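Local coordinates for protein RmpA (PDB 3BJV) that probably serves as the phosphoryl-carrying IIA component of a phosphoenolpyruvate-dependent phosphotransferase system involved in ascorbate uptake, at residues M64-E72 with L103-H111. Sequence-based numbering, arbitrary orientation.
Sequences MAMPHARPE and LAATSSKIH
His68 and His111 meet through their ring nitrogens, NE2 of His111 lying over one face of the His68 ring and 3.4 Å from its NE2, with the planes inclined at 45°. The His68 ring is held by its other nitrogen, since ND1 donates to Met66 O at 2.9 Å in nearly the ring plane. With chi1 at 65°, CG sits between backbone N and carbonyl carbon, turning the ring edge back toward that oxygen. Packing is dense beside this pair: Met66 CE lies against Leu103 CD2 at 3.4 Å, while Leu103 N donates to Pro67 O at 3.1 Å. This bond carries the parallel pairing of strands 63-65 and 96-104 on into the loop. The paired histidines are consistent with the active site of EIIA type 2 domains, in which His68 is probably the phosphoryl carrier. Thr112 of the second subunit packs on both histidines. Farther along, the chains part at Ala69 and Ala105, where a water donates to Ala69 O and accepts from Ala105 N. They close again at the more exposed end, where Pro71 rests its CG on Ala105 O at 3.3 Å, next to Ser107, whose OG caps helix 108-123 by accepting from Ile110 N.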
loop_
_atom_site.group_PDB
_atom_site.type_symbol
_atom_site.label_atom_id
_atom_site.label_comp_id
_atom_site.label_asym_id
_atom_site.label_seq_id
_atom_site.Cartn_x
_atom_site.Cartn_y
_atom_site.Cartn_z
ATOM N N MET A 64 -11.029 9.070 3.473
ATOM C CA MET A 64 -9.730 9.179 4.130
ATOM C C MET A 64 -8.530 9.537 3.188
ATOM O O MET A 64 -8.560 9.266 1.979
ATOM C CB MET A 64 -9.452 7.922 4.978
ATOM C CG MET A 64 -9.052 6.667 4.189
ATOM S SD MET A 64 -7.360 6.699 3.465
ATOM C CE MET A 64 -6.382 6.198 4.882
ATOM N N ALA A 65 -7.505 10.160 3.760
ATOM C CA ALA A 65 -6.254 10.434 3.095
ATOM C C ALA A 65 -5.115 10.005 4.019
ATOM O O ALA A 65 -5.214 10.165 5.234
ATOM C CB ALA A 65 -6.154 11.919 2.791
ATOM N N MET A 66 -4.042 9.456 3.447
ATOM C CA MET A 66 -2.773 9.283 4.164
ATOM C C MET A 66 -1.666 10.170 3.586
ATOM O O MET A 66 -0.773 9.675 2.908
ATOM C CB MET A 66 -2.327 7.811 4.204
ATOM C CG MET A 66 -2.715 7.072 3.008
ATOM S SD MET A 66 -1.979 5.445 2.932
ATOM C CE MET A 66 -0.253 5.908 2.538
ATOM N N PRO A 67 -1.706 11.491 3.869
ATOM C CA PRO A 67 -0.748 12.422 3.249
ATOM C C PRO A 67 0.717 12.056 3.606
ATOM O O PRO A 67 1.018 11.753 4.781
ATOM C CB PRO A 67 -1.103 13.773 3.878
ATOM C CG PRO A 67 -2.369 13.580 4.639
ATOM C CD PRO A 67 -2.563 12.135 4.879
ATOM N N HIS A 68 1.580 12.029 2.599
ATOM C CA HIS A 68 3.010 11.739 2.756
ATOM C C HIS A 68 3.820 12.250 1.549
ATOM O O HIS A 68 3.268 12.686 0.530
ATOM C CB HIS A 68 3.264 10.251 2.914
ATOM C CG HIS A 68 2.905 9.456 1.705
ATOM N ND1 HIS A 68 1.600 9.248 1.305
ATOM C CD2 HIS A 68 3.679 8.827 0.795
ATOM C CE1 HIS A 68 1.586 8.536 0.195
ATOM N NE2 HIS A 68 2.838 8.284 -0.148
ATOM N N ALA A 69 5.139 12.206 1.691
ATOM C CA ALA A 69 6.073 12.534 0.638
ATOM C C ALA A 69 7.218 11.499 0.752
ATOM O O ALA A 69 7.190 10.646 1.638
ATOM C CB ALA A 69 6.576 13.941 0.839
ATOM N N ARG A 70 8.205 11.578 -0.148
ATOM C CA ARG A 70 9.403 10.705 -0.133
ATOM C C ARG A 70 10.140 10.906 1.197
ATOM O O ARG A 70 10.060 11.987 1.732
ATOM C CB ARG A 70 10.379 11.085 -1.286
ATOM C CG ARG A 70 9.759 11.180 -2.699
ATOM C CD ARG A 70 10.847 11.249 -3.809
ATOM N NE ARG A 70 11.761 12.414 -3.725
ATOM C CZ ARG A 70 12.884 12.561 -4.470
ATOM N NH1 ARG A 70 13.238 11.619 -5.366
ATOM N NH2 ARG A 70 13.667 13.646 -4.331
ATOM N N PRO A 71 10.852 9.871 1.723
ATOM C CA PRO A 71 11.722 10.039 2.908
ATOM C C PRO A 71 12.712 11.187 2.785
ATOM O O PRO A 71 12.950 11.864 3.775
ATOM C CB PRO A 71 12.462 8.715 3.008
ATOM C CG PRO A 71 11.565 7.734 2.349
ATOM C CD PRO A 71 10.837 8.460 1.264
ATOM N N GLU A 72 13.211 11.444 1.582
ATOM C CA GLU A 72 14.242 12.452 1.364
ATOM C C GLU A 72 13.725 13.861 1.591
ATOM O O GLU A 72 14.502 14.758 1.838
ATOM C CB GLU A 72 14.839 12.379 -0.069
ATOM C CG GLU A 72 15.569 11.064 -0.354
ATOM C CD GLU A 72 14.597 9.919 -0.628
ATOM O OE1 GLU A 72 13.400 10.244 -0.834
ATOM O OE2 GLU A 72 15.009 8.722 -0.623
ATOM N N LEU A 103 1.701 10.144 7.349
ATOM C CA LEU A 103 2.567 9.020 7.417
ATOM C C LEU A 103 3.954 9.587 7.239
ATOM O O LEU A 103 4.185 10.310 6.242
ATOM C CB LEU A 103 2.194 8.125 6.208
ATOM C CG LEU A 103 3.058 6.978 5.659
ATOM C CD1 LEU A 103 3.808 6.256 6.831
ATOM C CD2 LEU A 103 2.119 6.010 4.932
ATOM N N ALA A 104 4.877 9.269 8.150
ATOM C CA ALA A 104 6.314 9.455 7.873
ATOM C C ALA A 104 7.094 8.147 7.903
ATOM O O ALA A 104 7.251 7.561 8.998
ATOM C CB ALA A 104 6.942 10.457 8.851
ATOM N N ALA A 105 7.605 7.720 6.740
ATOM C CA ALA A 105 8.382 6.483 6.595
ATOM C C ALA A 105 9.829 6.747 6.175
ATOM O O ALA A 105 10.086 7.544 5.275
ATOM C CB ALA A 105 7.711 5.510 5.568
ATOM N N THR A 106 10.775 6.058 6.790
ATOM C CA THR A 106 12.191 6.309 6.477
ATOM C C THR A 106 12.688 5.616 5.183
ATOM O O THR A 106 13.814 5.873 4.716
ATOM C CB THR A 106 13.101 5.963 7.656
ATOM O OG1 THR A 106 12.800 4.632 8.111
ATOM C CG2 THR A 106 12.934 7.001 8.798
ATOM N N SER A 107 11.841 4.775 4.595
ATOM C CA SER A 107 12.150 4.092 3.338
ATOM C C SER A 107 10.856 3.572 2.727
ATOM O O SER A 107 9.881 3.328 3.464
ATOM C CB SER A 107 13.096 2.928 3.572
ATOM O OG SER A 107 12.387 1.814 4.075
ATOM N N SER A 108 10.843 3.400 1.395
ATOM C CA SER A 108 9.709 2.800 0.692
ATOM C C SER A 108 9.425 1.392 1.194
ATOM O O SER A 108 8.299 0.959 1.161
ATOM C CB SER A 108 9.948 2.770 -0.822
ATOM O OG SER A 108 11.010 1.840 -1.201
ATOM N N LYS A 109 10.437 0.689 1.685
ATOM C CA LYS A 109 10.248 -0.654 2.163
ATOM C C LYS A 109 9.335 -0.679 3.379
ATOM O O LYS A 109 8.422 -1.517 3.452
ATOM C CB LYS A 109 11.598 -1.360 2.427
ATOM C CG LYS A 109 12.317 -1.674 1.138
ATOM C CD LYS A 109 13.644 -2.416 1.310
ATOM C CE LYS A 109 14.541 -2.078 0.086
ATOM N NZ LYS A 109 15.041 -0.648 0.220
ATOM N N ILE A 110 9.558 0.243 4.324
ATOM C CA ILE A 110 8.717 0.252 5.508
ATOM C C ILE A 110 7.286 0.872 5.251
ATOM O O ILE A 110 6.280 0.458 5.872
ATOM C CB ILE A 110 9.471 0.726 6.815
ATOM C CG1 ILE A 110 8.982 2.066 7.275
ATOM C CG2 ILE A 110 11.011 0.602 6.744
ATOM C CD1 ILE A 110 8.016 1.914 8.377
ATOM N N HIS A 111 7.210 1.829 4.326
ATOM C CA HIS A 111 5.955 2.364 3.795
ATOM C C HIS A 111 4.998 1.203 3.335
ATOM O O HIS A 111 3.816 1.114 3.715
ATOM C CB HIS A 111 6.329 3.277 2.622
ATOM C CG HIS A 111 5.172 3.956 1.962
ATOM N ND1 HIS A 111 4.473 3.390 0.907
ATOM C CD2 HIS A 111 4.629 5.178 2.160
ATOM C CE1 HIS A 111 3.524 4.223 0.515
ATOM N NE2 HIS A 111 3.601 5.319 1.255
HETATM O O HOH W 1 7.647 8.925 3.953
#